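Local coordinates for protein pyridoxamine 5'-phosphate oxidase-related, FMN-binding (Mycobacterium smegmatis, PDB 3F7E) that is probably a coenzyme F420-dependent oxidoreductase acting on CH-CH bonds, possibly including those of aflatoxins, within the FMN-binding pyridoxamine 5'-phosphate oxidase-like family, at residues Val2-Glu6 and Gly7-Leu11. Sequence-based numbering, arbitrary orientation. Where two conformers were deposited one is given.
Sequences VAVPE and GYESL
V4 turns CG1 away from its own backbone N (chi1 -168°) and lays that methyl against the backbone and CB of E9, while Y8 swings its ring to the side of its backbone N (chi1 -76°), back over the turn toward P5. V4 CG1 sits 3.5 Å from E9 N and 3.9 Å from E9 CB. The methyl thus packs on an amide that is buried here and has no acceptor in the model. A separate apolar touch joins P5 CB to Y8 CD1 (4.1 Å). The peptide O of P5 lies in the ring plane at its edge and also accepts the one hydrogen bond joining the two segments: Y8 N reaches P5 O at 2.9 Å, with 150° at the hydrogen. E6 and G7 occupy the corner, G7 with positive phi, and E6 has an extended side chain, of which CB still touches G7 N (3.5 Å). The next backbone bond runs from L11 N to Y8 O (3.0 Å), and E9 OE1 is held by W38 NE1. R75 makes a cation-pi contact with Y8 and bonds to G7 O; V4 and P5 rest on F126 of strand 116-127. The arrangement is a type II beta turn with glycine at its third position, leading the N-terminal segment into helix 9-13 at the surface of a fold consistent with the split beta-barrel of FMN-binding relatives.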
ATOM      1  N   VAL A   2     -13.850   4.478  16.176  1.00 24.09           N
ATOM      2  CA  VAL A   2     -13.157   5.606  15.497  1.00 23.70           C
ATOM      3  C   VAL A   2     -13.947   6.033  14.259  1.00 22.77           C
ATOM      4  O   VAL A   2     -14.247   5.214  13.394  1.00 23.29           O
ATOM      5  CB  VAL A   2     -11.720   5.208  15.092  1.00 23.83           C
ATOM      6  CG1 VAL A   2     -11.739   4.061  14.112  1.00 26.19           C
ATOM      7  CG2 VAL A   2     -10.971   6.400  14.508  1.00 24.09           C
ATOM      8  N   ALA A   3     -14.282   7.314  14.167  1.00 22.26           N
ATOM      9  CA  ALA A   3     -15.116   7.779  13.056  1.00 21.32           C
ATOM     10  C   ALA A   3     -14.317   7.991  11.763  1.00 20.34           C
ATOM     11  O   ALA A   3     -13.216   8.545  11.823  1.00 20.88           O
ATOM     12  CB  ALA A   3     -15.853   9.049  13.455  1.00 21.85           C
ATOM     13  N   VAL A   4     -14.865   7.529  10.620  1.00 19.66           N
ATOM     14  CA  VAL A   4     -14.370   7.886   9.253  1.00 18.70           C
ATOM     15  C   VAL A   4     -14.448   9.412   9.240  1.00 17.96           C
ATOM     16  O   VAL A   4     -15.541   9.952   9.438  1.00 17.91           O
ATOM     17  CB  VAL A   4     -15.125   7.158   8.144  1.00 18.72           C
ATOM     18  CG1 VAL A   4     -14.381   7.330   6.834  1.00 18.79           C
ATOM     19  CG2 VAL A   4     -15.217   5.673   8.477  1.00 18.67           C
ATOM     20  N   PRO A   5     -13.407  10.108   8.770  1.00 17.84           N
ATOM     21  CA  PRO A   5     -13.573  11.463   8.225  1.00 18.01           C
ATOM     22  C   PRO A   5     -14.635  11.806   7.209  1.00 18.55           C
ATOM     23  O   PRO A   5     -14.962  10.972   6.386  1.00 18.50           O
ATOM     24  CB  PRO A   5     -12.200  11.779   7.579  1.00 17.98           C
ATOM     25  CG  PRO A   5     -11.262  10.742   8.048  1.00 18.37           C
ATOM     26  CD  PRO A   5     -12.063   9.570   8.504  1.00 18.18           C
ATOM     27  N   GLU A   6     -15.210  13.009   7.303  1.00 20.72           N
ATOM     28  CA  GLU A   6     -16.645  13.191   7.242  1.00 22.21           C
ATOM     29  C   GLU A   6     -16.574  13.246   5.706  1.00 22.59           C
ATOM     30  O   GLU A   6     -15.733  13.965   5.149  1.00 23.26           O
ATOM     31  CB  GLU A   6     -17.005  14.585   7.801  1.00 23.00           C
ATOM     32  CG  GLU A   6     -18.458  15.090   7.659  1.00 26.23           C
ATOM     33  CD  GLU A   6     -18.692  16.408   8.442  1.00 33.71           C
ATOM     34  OE1 GLU A   6     -19.843  16.700   8.844  1.00 33.39           O
ATOM     35  OE2 GLU A   6     -17.719  17.160   8.671  1.00 32.61           O
ATOM     36  N   GLY A   7     -17.368  12.436   5.025  1.00 22.22           N
ATOM     37  CA  GLY A   7     -17.350  12.430   3.560  1.00 22.35           C
ATOM     38  C   GLY A   7     -16.301  11.592   2.831  1.00 21.97           C
ATOM     39  O   GLY A   7     -16.188  11.706   1.603  1.00 23.46           O
ATOM     40  N   TYR A   8     -15.550  10.755   3.555  1.00 20.00           N
ATOM     41  CA  TYR A   8     -14.535   9.864   2.963  1.00 18.38           C
ATOM     42  C   TYR A   8     -14.909   8.383   3.053  1.00 17.88           C
ATOM     43  O   TYR A   8     -14.236   7.522   2.446  1.00 17.26           O
ATOM     44  CB  TYR A   8     -13.156  10.122   3.594  1.00 18.27           C
ATOM     45  CG  TYR A   8     -12.489  11.377   3.083  1.00 19.04           C
ATOM     46  CD1 TYR A   8     -12.852  12.621   3.583  1.00 19.55           C
ATOM     47  CD2 TYR A   8     -11.496  11.325   2.091  1.00 19.68           C
ATOM     48  CE1 TYR A   8     -12.262  13.784   3.118  1.00 21.26           C
ATOM     49  CE2 TYR A   8     -10.894  12.505   1.622  1.00 22.45           C
ATOM     50  CZ  TYR A   8     -11.287  13.725   2.146  1.00 23.70           C
ATOM     51  OH  TYR A   8     -10.726  14.921   1.731  1.00 27.33           O
ATOM     52  N   GLU A   9     -15.971   8.076   3.785  1.00 18.90           N
ATOM     53  CA  GLU A   9     -16.452   6.716   3.878  1.00 18.98           C
ATOM     54  C   GLU A   9     -16.815   6.178   2.490  1.00 17.95           C
ATOM     55  O   GLU A   9     -16.742   4.977   2.256  1.00 16.87           O
ATOM     56  CB  GLU A   9     -17.633   6.597   4.847  1.00 19.81           C
ATOM     57  CG  GLU A   9     -17.962   5.170   5.218  1.00 20.61           C
ATOM     58  CD  GLU A   9     -18.852   4.990   6.440  1.00 21.19           C
ATOM     59  OE1 GLU A   9     -19.221   3.846   6.691  1.00 21.64           O
ATOM     60  OE2 GLU A   9     -19.223   5.987   7.109  1.00 24.17           O
ATOM     61  N   SER A  10     -17.184   7.088   1.585  0.70 17.40           N
ATOM     62  CA  SER A  10     -17.482   6.734   0.211  0.70 17.41           C
ATOM     63  C   SER A  10     -16.368   5.934  -0.469  0.70 16.03           C
ATOM     64  O   SER A  10     -16.668   5.065  -1.300  0.70 16.67           O
ATOM     65  CB  SER A  10     -17.777   8.002  -0.583  0.70 17.54           C
ATOM     66  OG  SER A  10     -16.788   8.980  -0.336  0.70 19.99           O
ATOM     67  N   LEU A  11     -15.100   6.226  -0.139  1.00 15.52           N
ATOM     68  CA  LEU A  11     -13.949   5.514  -0.717  1.00 14.76           C
ATOM     69  C   LEU A  11     -13.975   4.067  -0.282  1.00 13.64           C
ATOM     70  O   LEU A  11     -13.656   3.197  -1.076  1.00 15.71           O
ATOM     71  CB  LEU A  11     -12.593   6.159  -0.366  1.00 14.53           C
ATOM     72  CG  LEU A  11     -12.191   7.397  -1.162  1.00 14.83           C
ATOM     73  CD1 LEU A  11     -10.975   8.029  -0.526  1.00 16.84           C
ATOM     74  CD2 LEU A  11     -11.926   7.013  -2.622  1.00 15.06           C
TER